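Local coordinates for cellobiose 2-epimerase (Caldibacillus thermoamylovorans, PDB 5ZHB), which interconverts cellobiose and 4-O-beta-D-glucosyl-D-mannose by epimerising the reducing-end sugar at C2, at residues Glu311-Phe316 with Lys330-Ile335; Thr3-Phe8 with Glu383-Val388; Ala51-Leu56 with Arg80-Tyr85. All blocks are in the same frame, centred on the assembly; numbering follows the deposited sequence.

Interaction 1 of 3, residues Glu311-Phe316 with Lys330-Ile335; sequences EAMVGF and KAVERI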
loop_
_atom_site.group_PDB
_atom_site.type_symbol
_atom_site.label_atom_id
_atom_site.label_comp_id
_atom_site.label_asym_id
_atom_site.label_seq_id
_atom_site.Cartn_x
_atom_site.Cartn_y
_atom_site.Cartn_z
ATOM N N GLU A 311 -4.836 -6.325 5.250
ATOM C CA GLU A 311 -3.420 -6.477 5.588
ATOM C C GLU A 311 -3.269 -7.433 6.773
ATOM O O GLU A 311 -2.307 -8.185 6.830
ATOM C CB GLU A 311 -2.720 -5.152 5.877
ATOM C CG GLU A 311 -2.620 -4.249 4.646
ATOM C CD GLU A 311 -1.915 -4.800 3.440
ATOM O OE1 GLU A 311 -1.074 -5.701 3.634
ATOM O OE2 GLU A 311 -2.224 -4.360 2.284
ATOM N N ALA A 312 -4.179 -7.382 7.736
ATOM C CA ALA A 312 -4.118 -8.326 8.855
ATOM C C ALA A 312 -4.320 -9.761 8.355
ATOM O O ALA A 312 -3.620 -10.688 8.786
ATOM C CB ALA A 312 -5.128 -7.940 9.908
ATOM N N MET A 313 -5.247 -9.957 7.408
ATOM C CA MET A 313 -5.464 -11.307 6.879
ATOM C C MET A 313 -4.191 -11.806 6.203
ATOM O O MET A 313 -3.777 -12.952 6.415
ATOM C CB MET A 313 -6.683 -11.411 5.943
ATOM C CG MET A 313 -7.991 -11.376 6.695
ATOM S SD MET A 313 -9.501 -11.507 5.706
ATOM C CE MET A 313 -9.616 -9.928 4.847
ATOM N N VAL A 314 -3.503 -10.954 5.436
ATOM C CA VAL A 314 -2.321 -11.422 4.738
ATOM C C VAL A 314 -1.209 -11.691 5.765
ATOM O O VAL A 314 -0.561 -12.728 5.724
ATOM C CB VAL A 314 -1.859 -10.483 3.608
ATOM C CG1 VAL A 314 -0.573 -10.976 2.947
ATOM C CG2 VAL A 314 -2.966 -10.310 2.566
ATOM N N GLY A 315 -0.978 -10.745 6.670
ATOM C CA GLY A 315 0.154 -10.825 7.569
ATOM C C GLY A 315 -0.017 -12.002 8.523
ATOM O O GLY A 315 0.947 -12.693 8.804
ATOM N N PHE A 316 -1.258 -12.235 8.945
ATOM C CA PHE A 316 -1.560 -13.344 9.841
ATOM C C PHE A 316 -1.381 -14.679 9.128
ATOM O O PHE A 316 -0.847 -15.618 9.731
ATOM C CB PHE A 316 -2.923 -13.164 10.486
ATOM C CG PHE A 316 -3.050 -12.107 11.570
ATOM C CD1 PHE A 316 -1.970 -11.654 12.331
ATOM C CD2 PHE A 316 -4.295 -11.596 11.872
ATOM C CE1 PHE A 316 -2.151 -10.695 13.326
ATOM C CE2 PHE A 316 -4.477 -10.660 12.884
ATOM C CZ PHE A 316 -3.401 -10.194 13.585
ATOM N N LYS A 330 -7.119 -19.075 12.733
ATOM C CA LYS A 330 -8.354 -18.633 13.348
ATOM C C LYS A 330 -8.528 -17.125 13.156
ATOM O O LYS A 330 -9.650 -16.653 12.987
ATOM C CB LYS A 330 -8.440 -18.903 14.852
ATOM C CG LYS A 330 -9.853 -18.914 15.416
ATOM C CD LYS A 330 -10.688 -20.100 14.924
ATOM C CE LYS A 330 -11.583 -19.837 13.736
ATOM N NZ LYS A 330 -12.977 -19.590 14.130
ATOM N N ALA A 331 -7.446 -16.352 13.252
ATOM C CA ALA A 331 -7.592 -14.899 13.216
ATOM C C ALA A 331 -8.075 -14.478 11.824
ATOM O O ALA A 331 -8.920 -13.579 11.725
ATOM C CB ALA A 331 -6.299 -14.188 13.600
ATOM N N VAL A 332 -7.486 -15.117 10.802
ATOM C CA VAL A 332 -7.779 -14.862 9.402
ATOM C C VAL A 332 -9.263 -15.170 9.155
ATOM O O VAL A 332 -9.990 -14.357 8.586
ATOM C CB VAL A 332 -6.850 -15.658 8.475
ATOM C CG1 VAL A 332 -7.314 -15.694 7.018
ATOM C CG2 VAL A 332 -5.412 -15.165 8.501
ATOM N N GLU A 333 -9.733 -16.326 9.639
ATOM C CA GLU A 333 -11.107 -16.733 9.398
ATOM C C GLU A 333 -12.063 -15.712 10.004
ATOM O O GLU A 333 -13.040 -15.347 9.365
ATOM C CB GLU A 333 -11.349 -18.146 9.960
ATOM C CG GLU A 333 -10.626 -19.259 9.204
ATOM C CD GLU A 333 -10.632 -20.655 9.860
ATOM O OE1 GLU A 333 -11.359 -20.849 10.859
ATOM O OE2 GLU A 333 -9.895 -21.553 9.388
ATOM N N ARG A 334 -11.795 -15.238 11.230
ATOM C CA ARG A 334 -12.704 -14.337 11.906
ATOM C C ARG A 334 -12.693 -12.936 11.285
ATOM O O ARG A 334 -13.728 -12.275 11.225
ATOM C CB ARG A 334 -12.378 -14.208 13.396
ATOM C CG ARG A 334 -12.554 -15.542 14.109
ATOM C CD ARG A 334 -12.099 -15.420 15.559
ATOM N NE ARG A 334 -13.108 -14.682 16.312
ATOM C CZ ARG A 334 -12.934 -13.755 17.244
ATOM N NH1 ARG A 334 -11.736 -13.316 17.592
ATOM N NH2 ARG A 334 -13.999 -13.240 17.817
ATOM N N ILE A 335 -11.538 -12.461 10.811
ATOM C CA ILE A 335 -11.541 -11.191 10.095
ATOM C C ILE A 335 -12.405 -11.334 8.842
ATOM O O ILE A 335 -13.167 -10.431 8.508
ATOM C CB ILE A 335 -10.119 -10.734 9.719
ATOM C CG1 ILE A 335 -9.241 -10.549 10.957
ATOM C CG2 ILE A 335 -10.175 -9.450 8.876
ATOM C CD1 ILE A 335 -7.763 -10.537 10.619
#

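Interaction 2 of 3, residues Thr3-Phe8 with Glu383-Val388; sequences TFVNEF and EFIERV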
loop_
_atom_site.group_PDB
_atom_site.type_symbol
_atom_site.label_atom_id
_atom_site.label_comp_id
_atom_site.label_asym_id
_atom_site.label_seq_id
_atom_site.Cartn_x
_atom_site.Cartn_y
_atom_site.Cartn_z
ATOM N N THR A 3 -11.475 -23.581 0.486
ATOM C CA THR A 3 -12.804 -23.021 0.672
ATOM C C THR A 3 -12.726 -21.502 0.829
ATOM O O THR A 3 -13.432 -20.777 0.128
ATOM C CB THR A 3 -13.474 -23.678 1.880
ATOM O OG1 THR A 3 -14.729 -23.028 2.035
ATOM C CG2 THR A 3 -12.712 -23.510 3.186
ATOM N N PHE A 4 -11.854 -21.038 1.737
ATOM C CA PHE A 4 -11.727 -19.618 2.034
ATOM C C PHE A 4 -11.184 -18.920 0.782
ATOM O O PHE A 4 -11.690 -17.867 0.396
ATOM C CB PHE A 4 -10.923 -19.381 3.330
ATOM C CG PHE A 4 -11.733 -19.590 4.607
ATOM C CD1 PHE A 4 -12.601 -18.604 5.077
ATOM C CD2 PHE A 4 -11.652 -20.784 5.330
ATOM C CE1 PHE A 4 -13.364 -18.800 6.232
ATOM C CE2 PHE A 4 -12.412 -20.975 6.486
ATOM C CZ PHE A 4 -13.273 -19.989 6.931
ATOM N N VAL A 5 -10.191 -19.522 0.114
ATOM C CA VAL A 5 -9.534 -18.875 -1.014
ATOM C C VAL A 5 -10.478 -18.759 -2.210
ATOM O O VAL A 5 -10.428 -17.759 -2.936
ATOM C CB VAL A 5 -8.199 -19.545 -1.382
ATOM C CG1 VAL A 5 -7.608 -18.988 -2.671
ATOM C CG2 VAL A 5 -7.198 -19.374 -0.252
ATOM N N ASN A 6 -11.367 -19.743 -2.401
ATOM C CA ASN A 6 -12.382 -19.612 -3.434
ATOM C C ASN A 6 -13.295 -18.436 -3.125
ATOM O O ASN A 6 -13.759 -17.759 -4.024
ATOM C CB ASN A 6 -13.204 -20.883 -3.629
ATOM C CG ASN A 6 -12.449 -21.913 -4.436
ATOM O OD1 ASN A 6 -12.004 -21.631 -5.556
ATOM N ND2 ASN A 6 -12.282 -23.110 -3.894
ATOM N N GLU A 7 -13.579 -18.178 -1.857
ATOM C CA GLU A 7 -14.404 -17.037 -1.495
ATOM C C GLU A 7 -13.689 -15.717 -1.803
ATOM O O GLU A 7 -14.340 -14.744 -2.200
ATOM C CB GLU A 7 -14.816 -17.095 -0.032
ATOM C CG GLU A 7 -15.920 -18.119 0.203
ATOM C CD GLU A 7 -16.583 -17.982 1.555
ATOM O OE1 GLU A 7 -16.269 -17.035 2.308
ATOM O OE2 GLU A 7 -17.431 -18.854 1.849
ATOM N N PHE A 8 -12.364 -15.694 -1.655
ATOM C CA PHE A 8 -11.606 -14.468 -1.928
ATOM C C PHE A 8 -11.520 -14.214 -3.430
ATOM O O PHE A 8 -11.674 -13.083 -3.908
ATOM C CB PHE A 8 -10.175 -14.562 -1.403
ATOM C CG PHE A 8 -10.019 -14.869 0.078
ATOM C CD1 PHE A 8 -11.058 -14.669 0.980
ATOM C CD2 PHE A 8 -8.811 -15.357 0.566
ATOM C CE1 PHE A 8 -10.877 -14.943 2.332
ATOM C CE2 PHE A 8 -8.635 -15.628 1.918
ATOM C CZ PHE A 8 -9.667 -15.421 2.797
ATOM N N GLU A 383 -2.741 -12.514 -2.962
ATOM C CA GLU A 383 -1.717 -13.129 -2.131
ATOM C C GLU A 383 -2.157 -14.530 -1.699
ATOM O O GLU A 383 -1.352 -15.463 -1.717
ATOM C CB GLU A 383 -1.467 -12.223 -0.932
ATOM C CG GLU A 383 -0.448 -11.116 -1.186
ATOM C CD GLU A 383 0.963 -11.643 -1.357
ATOM O OE1 GLU A 383 1.379 -12.510 -0.558
ATOM O OE2 GLU A 383 1.647 -11.163 -2.271
ATOM N N PHE A 384 -3.395 -14.656 -1.224
ATOM C CA PHE A 384 -3.930 -15.957 -0.832
ATOM C C PHE A 384 -4.029 -16.906 -2.021
ATOM O O PHE A 384 -3.648 -18.066 -1.933
ATOM C CB PHE A 384 -5.306 -15.812 -0.210
ATOM C CG PHE A 384 -5.225 -15.492 1.269
ATOM C CD1 PHE A 384 -5.172 -16.514 2.209
ATOM C CD2 PHE A 384 -5.187 -14.179 1.717
ATOM C CE1 PHE A 384 -5.174 -16.216 3.574
ATOM C CE2 PHE A 384 -5.104 -13.889 3.072
ATOM C CZ PHE A 384 -5.111 -14.901 3.998
ATOM N N ILE A 385 -4.536 -16.419 -3.149
ATOM C CA ILE A 385 -4.575 -17.257 -4.337
ATOM C C ILE A 385 -3.196 -17.861 -4.637
ATOM O O ILE A 385 -3.062 -19.060 -4.919
ATOM C CB ILE A 385 -5.145 -16.454 -5.519
ATOM C CG1 ILE A 385 -6.646 -16.168 -5.331
ATOM C CG2 ILE A 385 -4.858 -17.197 -6.828
ATOM C CD1 ILE A 385 -7.206 -15.037 -6.196
ATOM N N GLU A 386 -2.150 -17.034 -4.611
ATOM C CA GLU A 386 -0.817 -17.444 -5.018
ATOM C C GLU A 386 -0.179 -18.299 -3.924
ATOM O O GLU A 386 0.543 -19.254 -4.216
ATOM C CB GLU A 386 0.029 -16.208 -5.354
ATOM C CG GLU A 386 1.015 -16.400 -6.508
ATOM C CD GLU A 386 2.060 -15.294 -6.706
ATOM O OE1 GLU A 386 2.861 -15.392 -7.654
ATOM O OE2 GLU A 386 2.125 -14.335 -5.913
ATOM N N ARG A 387 -0.407 -17.966 -2.647
ATOM C CA ARG A 387 0.221 -18.718 -1.570
ATOM C C ARG A 387 -0.354 -20.138 -1.484
ATOM O O ARG A 387 0.396 -21.078 -1.210
ATOM C CB ARG A 387 0.046 -17.987 -0.237
ATOM C CG ARG A 387 0.983 -16.794 -0.072
ATOM C CD ARG A 387 0.544 -15.947 1.105
ATOM N NE ARG A 387 1.279 -14.672 1.149
ATOM C CZ ARG A 387 2.284 -14.436 1.990
ATOM N NH1 ARG A 387 2.755 -15.418 2.743
ATOM N NH2 ARG A 387 2.815 -13.228 2.071
ATOM N N VAL A 388 -1.682 -20.265 -1.669
ATOM C CA VAL A 388 -2.400 -21.532 -1.771
ATOM C C VAL A 388 -2.630 -21.878 -3.258
ATOM O O VAL A 388 -1.642 -22.194 -3.969
ATOM C CB VAL A 388 -3.756 -21.415 -1.044
ATOM C CG1 VAL A 388 -4.534 -22.728 -0.999
ATOM C CG2 VAL A 388 -3.644 -20.838 0.360
#

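Interaction 3 of 3, residues Ala51-Leu56 with Arg80-Tyr85; sequences ATCRQL and RFLTEY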
loop_
_atom_site.group_PDB
_atom_site.type_symbol
_atom_site.label_atom_id
_atom_site.label_comp_id
_atom_site.label_asym_id
_atom_site.label_seq_id
_atom_site.Cartn_x
_atom_site.Cartn_y
_atom_site.Cartn_z
ATOM N N ALA A 51 -3.183 6.937 -6.611
ATOM C CA ALA A 51 -4.329 6.135 -7.034
ATOM C C ALA A 51 -4.048 5.486 -8.395
ATOM O O ALA A 51 -4.367 4.313 -8.610
ATOM C CB ALA A 51 -5.590 6.966 -7.029
ATOM N N THR A 52 -3.436 6.232 -9.320
ATOM C CA THR A 52 -3.209 5.722 -10.671
ATOM C C THR A 52 -2.178 4.589 -10.647
ATOM O O THR A 52 -2.341 3.580 -11.342
ATOM C CB THR A 52 -2.785 6.857 -11.623
ATOM O OG1 THR A 52 -3.779 7.874 -11.720
ATOM C CG2 THR A 52 -2.548 6.350 -13.027
ATOM N N CYS A 53 -1.081 4.778 -9.901
ATOM C CA CYS A 53 -0.141 3.701 -9.661
ATOM C C CYS A 53 -0.852 2.467 -9.108
ATOM O O CYS A 53 -0.573 1.354 -9.537
ATOM C CB CYS A 53 0.944 4.081 -8.664
ATOM S SG CYS A 53 1.985 5.454 -9.209
ATOM N N ARG A 54 -1.732 2.661 -8.121
ATOM C CA ARG A 54 -2.323 1.515 -7.457
ATOM C C ARG A 54 -3.242 0.761 -8.417
ATOM O O ARG A 54 -3.275 -0.470 -8.398
ATOM C CB ARG A 54 -3.036 1.963 -6.178
ATOM C CG ARG A 54 -2.016 2.283 -5.087
ATOM C CD ARG A 54 -2.764 2.907 -3.924
ATOM N NE ARG A 54 -1.805 3.084 -2.828
ATOM C CZ ARG A 54 -2.194 3.534 -1.649
ATOM N NH1 ARG A 54 -3.453 3.918 -1.457
ATOM N NH2 ARG A 54 -1.326 3.569 -0.661
ATOM N N GLN A 55 -3.999 1.506 -9.220
ATOM C CA GLN A 55 -4.830 0.921 -10.266
ATOM C C GLN A 55 -3.971 0.092 -11.231
ATOM O O GLN A 55 -4.324 -1.047 -11.536
ATOM C CB GLN A 55 -5.618 2.007 -10.988
ATOM C CG GLN A 55 -6.658 2.688 -10.131
ATOM C CD GLN A 55 -6.936 4.092 -10.621
ATOM O OE1 GLN A 55 -6.317 4.550 -11.590
ATOM N NE2 GLN A 55 -7.834 4.791 -9.935
ATOM N N LEU A 56 -2.805 0.616 -11.625
ATOM C CA LEU A 56 -1.926 -0.097 -12.531
ATOM C C LEU A 56 -1.401 -1.366 -11.869
ATOM O O LEU A 56 -1.331 -2.439 -12.486
ATOM C CB LEU A 56 -0.796 0.822 -12.971
ATOM C CG LEU A 56 0.367 0.152 -13.714
ATOM C CD1 LEU A 56 -0.084 -0.621 -14.950
ATOM C CD2 LEU A 56 1.352 1.222 -14.092
ATOM N N ARG A 80 -0.895 3.990 -19.636
ATOM C CA ARG A 80 -1.008 5.152 -20.510
ATOM C C ARG A 80 -1.256 6.436 -19.728
ATOM O O ARG A 80 -0.560 7.416 -19.912
ATOM C CB ARG A 80 -2.132 4.983 -21.543
ATOM C CG ARG A 80 -1.795 3.938 -22.597
ATOM C CD ARG A 80 -2.796 3.987 -23.746
ATOM N NE ARG A 80 -4.100 3.366 -23.485
ATOM C CZ ARG A 80 -4.393 2.069 -23.562
ATOM N NH1 ARG A 80 -3.507 1.186 -24.010
ATOM N NH2 ARG A 80 -5.597 1.657 -23.202
ATOM N N PHE A 81 -2.243 6.436 -18.845
ATOM C CA PHE A 81 -2.538 7.634 -18.083
ATOM C C PHE A 81 -1.377 8.023 -17.167
ATOM O O PHE A 81 -1.111 9.214 -16.964
ATOM C CB PHE A 81 -3.796 7.418 -17.233
ATOM C CG PHE A 81 -4.317 8.740 -16.703
ATOM C CD1 PHE A 81 -4.851 9.677 -17.577
ATOM C CD2 PHE A 81 -4.290 9.056 -15.334
ATOM C CE1 PHE A 81 -5.389 10.863 -17.092
ATOM C CE2 PHE A 81 -4.760 10.269 -14.873
ATOM C CZ PHE A 81 -5.334 11.163 -15.744
ATOM N N LEU A 82 -0.759 7.016 -16.543
ATOM C CA LEU A 82 0.360 7.244 -15.640
ATOM C C LEU A 82 1.506 7.910 -16.398
ATOM O O LEU A 82 2.041 8.902 -15.913
ATOM C CB LEU A 82 0.827 5.963 -14.950
ATOM C CG LEU A 82 1.988 6.120 -13.961
ATOM C CD1 LEU A 82 1.501 6.865 -12.715
ATOM C CD2 LEU A 82 2.618 4.787 -13.603
ATOM N N THR A 83 1.919 7.348 -17.551
ATOM C CA THR A 83 3.122 7.831 -18.220
ATOM C C THR A 83 2.845 9.107 -19.025
ATOM O O THR A 83 3.753 9.915 -19.192
ATOM C CB THR A 83 3.756 6.732 -19.074
ATOM O OG1 THR A 83 2.723 6.157 -19.854
ATOM C CG2 THR A 83 4.383 5.643 -18.222
ATOM N N GLU A 84 1.597 9.301 -19.482
ATOM C CA GLU A 84 1.247 10.430 -20.342
ATOM C C GLU A 84 0.944 11.701 -19.547
ATOM O O GLU A 84 1.441 12.759 -19.915
ATOM C CB GLU A 84 0.082 10.034 -21.246
ATOM C CG GLU A 84 0.552 9.082 -22.338
ATOM C CD GLU A 84 -0.570 8.462 -23.135
ATOM O OE1 GLU A 84 -1.715 8.947 -23.003
ATOM O OE2 GLU A 84 -0.304 7.441 -23.814
ATOM N N TYR A 85 0.205 11.585 -18.423
ATOM C CA TYR A 85 -0.240 12.735 -17.649
ATOM C C TYR A 85 0.372 12.818 -16.240
ATOM O O TYR A 85 0.639 13.921 -15.771
ATOM C CB TYR A 85 -1.767 12.689 -17.616
ATOM C CG TYR A 85 -2.358 12.853 -19.015
ATOM C CD1 TYR A 85 -2.347 14.089 -19.665
ATOM C CD2 TYR A 85 -2.876 11.761 -19.700
ATOM C CE1 TYR A 85 -2.838 14.221 -20.953
ATOM C CE2 TYR A 85 -3.395 11.887 -20.979
ATOM C CZ TYR A 85 -3.358 13.118 -21.613
ATOM O OH TYR A 85 -3.867 13.190 -22.886
#

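Interaction 1 of 3, residues Glu311-Phe316 with Lys330-Ile335
Met313 and Val332 bring the two backbones closest, with their CA atoms 4.9 Å apart, where the short helix axes approach to 8.9 Å and run nearly antiparallel at 160°. The pair forms an antiparallel helical hairpin, consistent with the (alpha/alpha)6 barrel of the N-acylglucosamine 2-epimerase family. No hydrogen bond crosses the contact, so packing alone joins the two segments. Met313 and Ile335 slide past each other in opposite directions. Met313 CG lies 3.6 Å from Ile335 CG2, and Met313 SD also touches this methyl. An alanine at Met313 removes CG, SD and CE, and would probably leave Ile335 CG2 without this cover and open a gap toward Phe380 and Phe384 of helix 375-387. The other branch of Ile335 ends in CD1, which touches both Ala312 CB and the edge of the Phe316 ring. Ile335 CD1 is 3.8 Å from Phe316 CD2. Ala331 CB meets the same ring obliquely, 3.7 Å from Phe316 CD2. Phe316 also touches Ile249 of helix 245-262 and Ile280 of helix 267-283. Val332 CG1 is anti to the backbone N (chi1 166°), which puts CG2 anti to the carbonyl carbon. Val332 CG2 packs on Phe316 CB. Val332 CG2 also lies 3.5 Å from Met313 O.

Interaction 2 of 3, residues Thr3-Phe8 with Glu383-Val388
Phe384 offers one ring face to the edge of Phe8 in a T-shaped stack. The centroids of the Phe8 and Phe384 rings are 4.8 Å apart and the planes stand at 73°. Phe8 CE2 does the touching, 3.5 Å from Phe384 CG and offset toward the rim. Its neighbour Phe8 CD2 rests against Phe384 CB, 3.6 Å away. Phe8 also meets Trp336 and Phe380, so the T-shaped pair belongs to a larger aromatic cluster. Ile385 comes next and packs against Val5. Val5 CG1, anti to the backbone N (chi1 172°), reaches Ile385 CG1 at 4.0 Å. Helix 2-21 and helix 375-387 are the first and last helices of the (alpha/alpha)6 barrel, so this contact closes the ring of helices between the two chain ends. Arg387 NE bonds to Glu383 OE1 one turn back at 2.8 Å with an angle of 152°, in a salt bridge, and Arg387 NH1 bonds to Glu321 and Asn318. Val388, the last modelled residue, slides past Val5 in the opposite direction. Its CG2 lies 3.9 Å from Val5 CG2, the same methyl that touches Phe384 CB.

Interaction 3 of 3, residues Ala51-Leu56 with Arg80-Tyr85
Thr52 OG1 is hydrogen-bonded to the backbone oxygen of Gly48, one turn earlier, and also lies in the plane of the Phe81 ring at its edge. Phe81 CD2 is 3.8 Å from Thr52 OG1, in packing contact. The bond to Gly48 satisfies this buried hydroxyl, which can therefore sit against a hydrocarbon edge. OG1 is anti to the carbonyl carbon, beside the backbone N (chi1 -60°). The same rotation sets CG2 anti to the backbone N, and this methyl lies 3.9 Å from Leu82 CB. One face of the Phe81 ring carries Tyr85 CB from the next turn of its own helix. Leu82 buries more of its own surface in this contact than any other residue of the two segments. Its CG is anti to the backbone N (chi1 -179°), and its two methyls part company. Leu82 CD1 packs on Cys53 SG at 3.8 Å. Leu82 CD2 meets Leu56 CD2 at 3.8 Å, and these two leucine side chains cross at about a right angle. The short axes run 145° apart and approach to 9.7 Å. Helices 49-66 and 69-86 thus form a roughly antiparallel hairpin of the (alpha/alpha)6 barrel. Helix 111-128 lies against both of them: Ala120 touches Cys53, Tyr124 touches Leu56 and Leu121 touches Leu82, while Arg54 makes a cation-pi contact with Phe116.

In the fold
All three contacts join helices of one barrel that run in roughly opposite directions, and none has a hydrogen bond between its segments. Interactions 1 and 3 are buried, each within a hairpin of consecutive helices, on opposite sides of the chain's centre and about 30 Å apart between centres. Interaction 2 is partly buried and joins the two chain ends, so along the sequence it encloses the other two. It touches interaction 1 through Phe384, whose ring packs on Val332 and the backbone of Met313. Their chemistry differs. Interaction 1 is aliphatic and thioether packing round one phenylalanine ring, interaction 2 rests on an aromatic pair, and interaction 3 includes a threonine hydroxyl and a cysteine sulfur.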